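Long-range contacts in nuclease NucT (Helicobacter pylori, PDB 6EHI), which is a nuclease of the phospholipase D-like superfamily, a compact alpha/beta protein built round one mixed beta-sheet and paired with a second copy of itself: residues A[60-66]-A[86-92]; A[36-40]-A[104-109]; A[111-117]-A[144-149]. The protein carries 1 engineered substitution. One frame throughout, in Å; residues are numbered along the deposited sequence.

Contact 1: A[60-66]-A[86-92]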
loop_
_atom_site.group_PDB
_atom_site.type_symbol
_atom_site.label_atom_id
_atom_site.label_comp_id
_atom_site.label_asym_id
_atom_site.label_seq_id
_atom_site.Cartn_x
_atom_site.Cartn_y
_atom_site.Cartn_z
ATOM N N VAL A 60 -9.125 -5.298 20.064
ATOM C CA VAL A 60 -8.791 -4.530 18.917
ATOM C C VAL A 60 -7.747 -3.488 19.264
ATOM O O VAL A 60 -7.830 -2.793 20.284
ATOM C CB VAL A 60 -10.038 -3.850 18.387
ATOM C CG1 VAL A 60 -9.699 -3.035 17.184
ATOM C CG2 VAL A 60 -11.084 -4.884 18.075
ATOM N N GLN A 61 -6.732 -3.377 18.432
ATOM C CA GLN A 61 -5.682 -2.365 18.592
ATOM C C GLN A 61 -5.534 -1.651 17.230
ATOM O O GLN A 61 -5.554 -2.311 16.203
ATOM C CB GLN A 61 -4.388 -3.038 18.923
ATOM C CG GLN A 61 -4.448 -3.676 20.304
ATOM C CD GLN A 61 -3.249 -4.544 20.622
ATOM O OE1 GLN A 61 -2.821 -5.354 19.785
ATOM N NE2 GLN A 61 -2.651 -4.335 21.815
ATOM N N ILE A 62 -5.517 -0.338 17.250
ATOM C CA ILE A 62 -5.429 0.462 16.015
ATOM C C ILE A 62 -4.377 1.509 16.177
ATOM O O ILE A 62 -4.512 2.323 17.075
ATOM C CB ILE A 62 -6.778 1.126 15.745
ATOM C CG1 ILE A 62 -7.912 0.109 15.909
ATOM C CG2 ILE A 62 -6.794 1.729 14.322
ATOM C CD1 ILE A 62 -9.273 0.686 15.636
ATOM N N ILE A 63 -3.286 1.452 15.406
ATOM C CA ILE A 63 -2.255 2.518 15.299
ATOM C C ILE A 63 -2.621 3.408 14.113
ATOM O O ILE A 63 -2.702 2.896 12.979
ATOM C CB ILE A 63 -0.837 1.928 15.096
ATOM C CG1 ILE A 63 -0.544 0.859 16.167
ATOM C CG2 ILE A 63 0.143 3.048 14.975
ATOM C CD1 ILE A 63 0.765 0.081 16.026
ATOM N N TYR A 64 -2.965 4.684 14.351
ATOM C CA TYR A 64 -3.221 5.679 13.306
ATOM C C TYR A 64 -2.017 6.565 13.026
ATOM O O TYR A 64 -1.257 6.975 13.987
ATOM C CB TYR A 64 -4.321 6.563 13.774
ATOM C CG TYR A 64 -5.729 6.044 13.941
ATOM C CD1 TYR A 64 -6.125 5.240 15.067
ATOM C CD2 TYR A 64 -6.695 6.267 12.933
ATOM C CE1 TYR A 64 -7.429 4.821 15.229
ATOM C CE2 TYR A 64 -7.982 5.811 13.084
ATOM C CZ TYR A 64 -8.355 5.091 14.219
ATOM O OH TYR A 64 -9.637 4.607 14.365
ATOM N N ASP A 65 -1.804 7.010 11.790
ATOM C CA ASP A 65 -0.820 8.093 11.560
ATOM C C ASP A 65 -1.101 9.350 12.452
ATOM O O ASP A 65 -2.261 9.809 12.544
ATOM C CB ASP A 65 -0.736 8.499 10.090
ATOM C CG ASP A 65 0.134 9.715 9.839
ATOM O OD1 ASP A 65 1.337 9.537 9.877
ATOM O OD2 ASP A 65 -0.396 10.861 9.595
ATOM N N TYR A 66 -0.033 9.876 13.048
ATOM C CA TYR A 66 -0.171 10.983 14.010
ATOM C C TYR A 66 -0.680 12.251 13.321
ATOM O O TYR A 66 -1.739 12.763 13.653
ATOM C CB TYR A 66 1.214 11.239 14.718
ATOM C CG TYR A 66 1.116 12.377 15.702
ATOM C CD1 TYR A 66 1.139 13.702 15.275
ATOM C CD2 TYR A 66 0.847 12.109 17.025
ATOM C CE1 TYR A 66 0.977 14.721 16.203
ATOM C CE2 TYR A 66 0.699 13.114 17.951
ATOM C CZ TYR A 66 0.727 14.403 17.523
ATOM O OH TYR A 66 0.559 15.416 18.450
ATOM N N THR A 86 -11.078 -1.871 22.901
ATOM C CA THR A 86 -10.414 -1.131 21.763
ATOM C C THR A 86 -9.357 -0.161 22.281
ATOM O O THR A 86 -9.633 0.744 23.067
ATOM C CB THR A 86 -11.455 -0.479 20.854
ATOM O OG1 THR A 86 -12.448 -1.498 20.580
ATOM C CG2 THR A 86 -10.942 -0.014 19.500
ATOM N N LYS A 87 -8.135 -0.343 21.802
ATOM C CA LYS A 87 -6.956 0.481 22.098
ATOM C C LYS A 87 -6.683 1.265 20.830
ATOM O O LYS A 87 -6.451 0.663 19.789
ATOM C CB LYS A 87 -5.707 -0.365 22.419
ATOM C CG LYS A 87 -4.522 0.498 22.890
ATOM C CD LYS A 87 -3.209 -0.291 22.955
ATOM C CE LYS A 87 -1.982 0.511 23.364
ATOM N NZ LYS A 87 -2.161 1.238 24.652
ATOM N N VAL A 88 -6.696 2.581 20.896
ATOM C CA VAL A 88 -6.275 3.414 19.723
ATOM C C VAL A 88 -5.084 4.239 20.132
ATOM O O VAL A 88 -4.956 4.644 21.312
ATOM C CB VAL A 88 -7.412 4.277 19.155
ATOM C CG1 VAL A 88 -8.592 3.443 18.788
ATOM C CG2 VAL A 88 -7.759 5.412 20.106
ATOM N N CYS A 89 -4.157 4.510 19.197
ATOM C CA CYS A 89 -3.034 5.328 19.487
ATOM C C CYS A 89 -2.482 5.976 18.175
ATOM O O CYS A 89 -3.034 5.697 17.094
ATOM C CB CYS A 89 -2.010 4.456 20.230
ATOM S SG CYS A 89 -1.301 3.139 19.163
ATOM N N LEU A 90 -1.473 6.813 18.272
ATOM C CA LEU A 90 -0.964 7.618 17.172
ATOM C C LEU A 90 0.498 7.385 16.999
ATOM O O LEU A 90 1.204 7.208 17.979
ATOM C CB LEU A 90 -1.204 9.092 17.468
ATOM C CG LEU A 90 -2.618 9.588 17.632
ATOM C CD1 LEU A 90 -2.745 10.949 18.351
ATOM C CD2 LEU A 90 -3.246 9.624 16.259
ATOM N N LEU A 91 1.008 7.411 15.762
ATOM C CA LEU A 91 2.362 7.197 15.496
ATOM C C LEU A 91 2.895 8.052 14.382
ATOM O O LEU A 91 2.250 8.125 13.333
ATOM C CB LEU A 91 2.558 5.721 15.253
ATOM C CG LEU A 91 3.929 5.191 14.965
ATOM C CD1 LEU A 91 4.902 5.452 16.136
ATOM C CD2 LEU A 91 3.813 3.725 14.668
ATOM N N LYS A 92 3.913 8.865 14.646
ATOM C CA LYS A 92 4.632 9.585 13.595
ATOM C C LYS A 92 5.867 8.791 13.166
ATOM O O LYS A 92 6.321 7.912 13.824
ATOM C CB LYS A 92 5.016 11.076 13.950
ATOM C CG LYS A 92 6.034 11.260 15.029
ATOM C CD LYS A 92 6.274 12.768 15.341
ATOM C CE LYS A 92 5.017 13.415 15.950
ATOM N NZ LYS A 92 5.122 14.661 16.804
#
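Apolar side chains meet on both faces of this two-strand pairing. On one face Ile62 CB lies 4.2 Å from Val88 CG1 and Tyr64 CB 4.1 Å from Leu90 CD2; helices 44-54 and 77-80 pack over this side. On the other, Ile63 CG1 reaches Cys89 SG at 3.8 Å and Ile63 CG2 reaches Leu91 CB at 3.6 Å; Cys89 is disulfide-bonded to Cys159. Between these layers the backbones run parallel, their axes 4.5 Å apart and 31° from alignment. Six hydrogen bonds link them: Lys87 N to Val60 O, Ile62 N to Lys87 O, Tyr64 N to Cys89 O, Leu91 N to Tyr64 O and Tyr66 N to Leu91 O, each 2.9 Å, and Cys89 N to Ile62 O, 3.1 Å. Asp65 N-caps the following helix through Ser68 N and accepts from Met105 N. Lys92 NZ stands over the Tyr66 ring, 4.4 Å from the centroid and 17° off the normal, a cation-pi contact. The strands, joined through intervening helices, form a beta-alpha-beta crossover. The Ile62 face is thus largely apolar, while the Ile63 face, covered by Tyr152 and Met155 of helix 142-158, turns polar at Lys87 and at Gln61, bonded to Lys35.

Contact 2: A[36-40]-A[104-109]. Engineered in segment 104-109: Asn106 (natural residue His).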
loop_
_atom_site.group_PDB
_atom_site.type_symbol
_atom_site.label_atom_id
_atom_site.label_comp_id
_atom_site.label_asym_id
_atom_site.label_seq_id
_atom_site.Cartn_x
_atom_site.Cartn_y
_atom_site.Cartn_z
ATOM N N ILE A 36 -4.396 -3.386 13.851
ATOM C CA ILE A 36 -4.491 -2.556 12.638
ATOM C C ILE A 36 -3.493 -1.444 12.725
ATOM O O ILE A 36 -3.307 -0.827 13.799
ATOM C CB ILE A 36 -5.882 -1.915 12.505
ATOM C CG1 ILE A 36 -6.938 -2.982 12.300
ATOM C CG2 ILE A 36 -5.966 -0.816 11.424
ATOM C CD1 ILE A 36 -8.388 -2.638 12.727
ATOM N N ALA A 37 -2.770 -1.192 11.629
ATOM C CA ALA A 37 -2.004 0.052 11.463
ATOM C C ALA A 37 -2.493 0.723 10.219
ATOM O O ALA A 37 -2.491 0.066 9.184
ATOM C CB ALA A 37 -0.558 -0.270 11.364
ATOM N N ILE A 38 -3.012 1.947 10.324
ATOM C CA ILE A 38 -3.647 2.621 9.200
ATOM C C ILE A 38 -3.289 4.052 9.138
ATOM O O ILE A 38 -3.410 4.756 10.115
ATOM C CB ILE A 38 -5.166 2.397 9.289
ATOM C CG1 ILE A 38 -5.912 2.878 8.031
ATOM C CG2 ILE A 38 -5.756 2.866 10.613
ATOM C CD1 ILE A 38 -5.545 2.116 6.786
ATOM N N TYR A 39 -2.912 4.523 7.932
ATOM C CA TYR A 39 -2.598 5.909 7.672
ATOM C C TYR A 39 -3.833 6.783 7.811
ATOM O O TYR A 39 -3.877 7.686 8.680
ATOM C CB TYR A 39 -1.949 6.098 6.245
ATOM C CG TYR A 39 -1.734 7.531 5.934
ATOM C CD1 TYR A 39 -0.629 8.216 6.472
ATOM C CD2 TYR A 39 -2.681 8.260 5.171
ATOM C CE1 TYR A 39 -0.449 9.553 6.238
ATOM C CE2 TYR A 39 -2.513 9.610 4.970
ATOM C CZ TYR A 39 -1.385 10.243 5.560
ATOM O OH TYR A 39 -1.112 11.590 5.344
ATOM N N SER A 40 -4.868 6.543 6.959
ATOM C CA SER A 40 -6.109 7.304 7.020
ATOM C C SER A 40 -7.264 6.312 7.115
ATOM O O SER A 40 -7.299 5.346 6.363
ATOM C CB SER A 40 -6.277 8.204 5.774
ATOM O OG SER A 40 -7.619 8.632 5.587
ATOM N N ILE A 104 5.761 9.673 8.134
ATOM C CA ILE A 104 4.435 9.308 8.397
ATOM C C ILE A 104 4.322 7.802 8.679
ATOM O O ILE A 104 5.197 7.010 8.406
ATOM C CB ILE A 104 3.463 9.688 7.247
ATOM C CG1 ILE A 104 3.938 9.135 5.903
ATOM C CG2 ILE A 104 3.215 11.185 7.208
ATOM C CD1 ILE A 104 2.793 9.219 4.887
ATOM N N MET A 105 3.219 7.398 9.325
ATOM C CA MET A 105 2.931 5.997 9.517
ATOM C C MET A 105 1.952 5.638 8.338
ATOM O O MET A 105 0.778 5.891 8.401
ATOM C CB MET A 105 2.262 5.741 10.910
ATOM C CG MET A 105 2.388 4.266 11.343
ATOM S SD MET A 105 1.734 3.040 10.179
ATOM C CE MET A 105 -0.004 3.343 10.294
ATOM N N ASN A 106 2.542 5.244 7.233
ATOM C CA ASN A 106 1.749 5.009 5.984
ATOM C C ASN A 106 1.288 3.607 5.776
ATOM O O ASN A 106 0.676 3.312 4.684
ATOM C CB ASN A 106 2.556 5.369 4.788
ATOM C CG ASN A 106 1.687 5.677 3.606
ATOM O OD1 ASN A 106 0.703 6.476 3.693
ATOM N ND2 ASN A 106 2.095 5.129 2.454
ATOM N N GLN A 107 1.494 2.664 6.678
ATOM C CA GLN A 107 0.933 1.363 6.524
ATOM C C GLN A 107 -0.594 1.294 6.447
ATOM O O GLN A 107 -1.283 2.175 6.973
ATOM C CB GLN A 107 1.337 0.465 7.700
ATOM C CG GLN A 107 2.853 0.246 7.743
ATOM C CD GLN A 107 3.278 -0.644 8.885
ATOM O OE1 GLN A 107 2.417 -1.169 9.686
ATOM N NE2 GLN A 107 4.574 -0.770 9.021
ATOM N N LYS A 108 -1.145 0.298 5.708
ATOM C CA LYS A 108 -2.591 0.015 5.732
ATOM C C LYS A 108 -2.657 -1.509 5.910
ATOM O O LYS A 108 -2.706 -2.237 4.924
ATOM C CB LYS A 108 -3.291 0.426 4.408
ATOM C CG LYS A 108 -2.936 1.824 3.893
ATOM C CD LYS A 108 -1.764 1.959 2.927
ATOM C CE LYS A 108 -1.733 3.268 2.132
ATOM N NZ LYS A 108 -1.406 4.428 2.986
ATOM N N VAL A 109 -2.703 -1.931 7.180
ATOM C CA VAL A 109 -2.461 -3.314 7.520
ATOM C C VAL A 109 -3.488 -3.742 8.527
ATOM O O VAL A 109 -3.696 -3.012 9.494
ATOM C CB VAL A 109 -1.043 -3.425 8.093
ATOM C CG1 VAL A 109 -0.807 -4.782 8.731
ATOM C CG2 VAL A 109 -0.011 -3.166 7.022
#
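Tyr39, Ala37 and Met105 give up the most surface here, about 100, 75 and 54 Å². Ala37 sits at the antiparallel pairing itself: its N donates to Val109 O (3.0 Å) and its O accepts from Val109 N (2.8 Å), which makes the two residues a hydrogen-bonded pair. Ile38 and Lys108 follow as a non-hydrogen-bonded pair, CA atoms 4.5 Å apart. Past them the ladder frays, for Tyr39 N meets Gln107 O at 3.0 Å but with an angle of only 126°, a weak bond. Met105 folds its methyl back under this junction, CE lying 3.8 Å from Ala37 CB and 3.3 Å from Ile38 N. Segment 104-109 carries the start of the HxK(x)4D signature of the PLD family: Lys108 is its lysine, and the engineered Asn106 occupies the histidine position. Lys108 NZ donates to Asn106 O (2.9 Å), more weakly to Asn106 OD1 (3.0 Å), and also to Asn123, while Asn106 ND2 bonds to Glu134 of the second subunit. The Tyr39 side chain lies alongside this group, its CG 3.5 Å from Asn106 OD1 and its CB 3.7 Å from Lys108 NZ. Farther out on the same ring, Tyr39 CE1 touches Ile104 CD1 at 3.5 Å. Met105 O approaches the ring edge, 3.3 Å from Tyr39 CD1, a carbonyl buried without a hydrogen-bonding partner.

Contact 3: A[111-117]-A[144-149]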
loop_
_atom_site.group_PDB
_atom_site.type_symbol
_atom_site.label_atom_id
_atom_site.label_comp_id
_atom_site.label_asym_id
_atom_site.label_seq_id
_atom_site.Cartn_x
_atom_site.Cartn_y
_atom_site.Cartn_z
ATOM N N ILE A 111 -4.148 -7.302 10.843
ATOM C CA ILE A 111 -3.794 -8.687 11.220
ATOM C C ILE A 111 -4.957 -9.274 12.029
ATOM O O ILE A 111 -5.270 -8.781 13.105
ATOM C CB ILE A 111 -2.553 -8.727 12.050
ATOM C CG1 ILE A 111 -1.369 -7.906 11.428
ATOM C CG2 ILE A 111 -2.108 -10.183 12.232
ATOM C CD1 ILE A 111 -0.238 -7.646 12.353
ATOM N N ILE A 112 -5.490 -10.386 11.585
ATOM C CA ILE A 112 -6.674 -10.953 12.189
ATOM C C ILE A 112 -6.264 -12.266 12.881
ATOM O O ILE A 112 -5.777 -13.187 12.205
ATOM C CB ILE A 112 -7.772 -11.276 11.141
ATOM C CG1 ILE A 112 -8.127 -10.082 10.243
ATOM C CG2 ILE A 112 -9.042 -11.761 11.831
ATOM C CD1 ILE A 112 -8.382 -8.786 10.984
ATOM N N ASP A 113 -6.504 -12.361 14.194
ATOM C CA ASP A 113 -6.140 -13.560 14.965
ATOM C C ASP A 113 -4.640 -13.924 14.599
ATOM O O ASP A 113 -3.732 -13.070 14.540
ATOM C CB ASP A 113 -7.131 -14.679 14.671
ATOM C CG ASP A 113 -8.649 -14.324 15.002
ATOM O OD1 ASP A 113 -8.947 -13.366 15.791
ATOM O OD2 ASP A 113 -9.571 -15.051 14.546
ATOM N N ASP A 114 -4.355 -15.193 14.356
ATOM C CA ASP A 114 -2.974 -15.511 13.797
ATOM C C ASP A 114 -3.173 -16.019 12.395
ATOM O O ASP A 114 -2.409 -16.848 11.880
ATOM C CB ASP A 114 -2.262 -16.534 14.697
ATOM C CG ASP A 114 -3.172 -17.768 15.068
ATOM O OD1 ASP A 114 -4.427 -17.703 14.902
ATOM O OD2 ASP A 114 -2.613 -18.800 15.539
ATOM N N LYS A 115 -4.270 -15.606 11.773
ATOM C CA LYS A 115 -4.711 -16.291 10.599
ATOM C C LYS A 115 -4.688 -15.509 9.352
ATOM O O LYS A 115 -4.606 -16.122 8.284
ATOM C CB LYS A 115 -6.115 -16.829 10.814
ATOM C CG LYS A 115 -6.263 -17.683 12.071
ATOM C CD LYS A 115 -5.247 -18.838 12.177
ATOM C CE LYS A 115 -5.652 -19.865 13.250
ATOM N NZ LYS A 115 -6.582 -20.887 12.693
ATOM N N ILE A 116 -4.858 -14.188 9.405
ATOM C CA ILE A 116 -4.966 -13.444 8.143
ATOM C C ILE A 116 -4.215 -12.120 8.274
ATOM O O ILE A 116 -4.177 -11.539 9.330
ATOM C CB ILE A 116 -6.438 -13.018 7.754
ATOM C CG1 ILE A 116 -7.419 -14.195 7.809
ATOM C CG2 ILE A 116 -6.472 -12.369 6.385
ATOM C CD1 ILE A 116 -8.889 -13.674 7.891
ATOM N N VAL A 117 -3.503 -11.735 7.209
ATOM C CA VAL A 117 -3.035 -10.352 7.100
ATOM C C VAL A 117 -3.518 -9.748 5.792
ATOM O O VAL A 117 -3.566 -10.395 4.745
ATOM C CB VAL A 117 -1.557 -10.183 7.321
ATOM C CG1 VAL A 117 -0.765 -10.989 6.326
ATOM C CG2 VAL A 117 -1.236 -8.688 7.255
ATOM N N THR A 144 4.539 -14.627 6.921
ATOM C CA THR A 144 4.144 -13.176 6.795
ATOM C C THR A 144 3.351 -12.705 8.014
ATOM O O THR A 144 3.615 -11.610 8.524
ATOM C CB THR A 144 3.288 -13.042 5.566
ATOM O OG1 THR A 144 4.017 -13.489 4.462
ATOM C CG2 THR A 144 2.861 -11.593 5.236
ATOM N N ILE A 145 2.387 -13.503 8.454
ATOM C CA ILE A 145 1.591 -13.156 9.634
ATOM C C ILE A 145 2.478 -12.998 10.855
ATOM O O ILE A 145 2.366 -12.003 11.579
ATOM C CB ILE A 145 0.389 -14.114 9.907
ATOM C CG1 ILE A 145 -0.632 -14.019 8.781
ATOM C CG2 ILE A 145 -0.274 -13.801 11.265
ATOM C CD1 ILE A 145 -1.630 -15.173 8.581
ATOM N N LEU A 146 3.370 -13.960 11.144
ATOM C CA LEU A 146 4.264 -13.864 12.341
ATOM C C LEU A 146 5.158 -12.650 12.264
ATOM O O LEU A 146 5.422 -11.962 13.250
ATOM C CB LEU A 146 5.124 -15.129 12.535
ATOM C CG LEU A 146 4.317 -16.374 12.805
ATOM C CD1 LEU A 146 5.226 -17.601 12.693
ATOM C CD2 LEU A 146 3.637 -16.334 14.172
ATOM N N LYS A 147 5.709 -12.370 11.090
ATOM C CA LYS A 147 6.532 -11.239 11.004
ATOM C C LYS A 147 5.678 -9.922 11.212
ATOM O O LYS A 147 6.129 -9.026 11.961
ATOM C CB LYS A 147 7.227 -11.173 9.644
ATOM C CG LYS A 147 7.857 -9.815 9.319
ATOM C CD LYS A 147 8.719 -9.787 8.076
ATOM C CE LYS A 147 10.123 -10.303 8.297
ATOM N NZ LYS A 147 11.023 -9.989 7.139
ATOM N N ALA A 148 4.519 -9.841 10.594
ATOM C CA ALA A 148 3.697 -8.645 10.746
ATOM C C ALA A 148 3.332 -8.458 12.227
ATOM O O ALA A 148 3.467 -7.339 12.695
ATOM C CB ALA A 148 2.487 -8.719 9.920
ATOM N N LYS A 149 3.026 -9.561 12.939
ATOM C CA LYS A 149 2.752 -9.496 14.389
ATOM C C LYS A 149 3.959 -9.007 15.186
ATOM O O LYS A 149 3.812 -8.132 16.071
ATOM C CB LYS A 149 2.180 -10.785 14.973
ATOM C CG LYS A 149 0.696 -10.988 14.682
ATOM C CD LYS A 149 0.150 -12.257 15.349
ATOM C CE LYS A 149 -1.180 -11.967 16.034
ATOM N NZ LYS A 149 -1.717 -13.114 16.801
#
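This is helix-on-sheet packing: the first turns of helix 142-158 rest on one face of the hairpin made by strands 108-112 and 116-120. Ile145 is the residue most covered by the contact, with 98 Å². Its CG2 lies 4.2 Å from Ile111 CG2, its CG1 3.9 Å from Val117 CG1, and its CD1 presses on the turn, 3.1 Å from Lys115 O. One turn later along the helix, Ala148 CB meets Ile111 CD1 at 3.8 Å. Thr144 CG2 adds a contact with Val117 CG1 at 3.8 Å. The hairpin holds a classic beta bulge, in which Lys115 and Ile116 both face Ile112: Ile112 O accepts from Lys115 N (2.9 Å) and from Ile116 N (3.1 Å), and Ile112 N donates back to Ile116 O (2.9 Å). Asp113, at the aspartate position of the PLD-family HxK(x)4D signature, begins the turn with a positive phi of 48°. Its carboxylate accepts backbone NH groups of Arg31, Glu32 and Ser33, while its carbonyl O receives a weak hydrogen bond from Lys149 NZ at 3.0 Å. The aliphatic part of Lys149 is also used, CG lying 3.8 Å from Ile111 CG2. Farther round the helix, Lys147 forms a salt bridge with Glu15 of the second subunit, and Ala148 packs on Leu9 of that subunit.

How the contacts relate
From the N terminus, strand 33-38 leads into the loop that contact 2 closes when the chain returns, with 63 residues between segments 36-40 and 104-109. Contact 1 is nested wholly inside it, joining strand 59-65 to 86-91. The two touch directly: Gln61 O and Ile63 N make probable hydrogen bonds to Ile36 N and Ile36 O, both 2.8 Å, so strand 33-38 bridges them. Contact 3 follows in series. It starts on the same strand 108-112 that contact 2 uses, packs against it through Val109 CG1 and Val117 CG2 (4.2 Å), and adds helix 142-158 to the sheet. Contacts 1 and 3 do not touch; their centres lie about 17 Å apart.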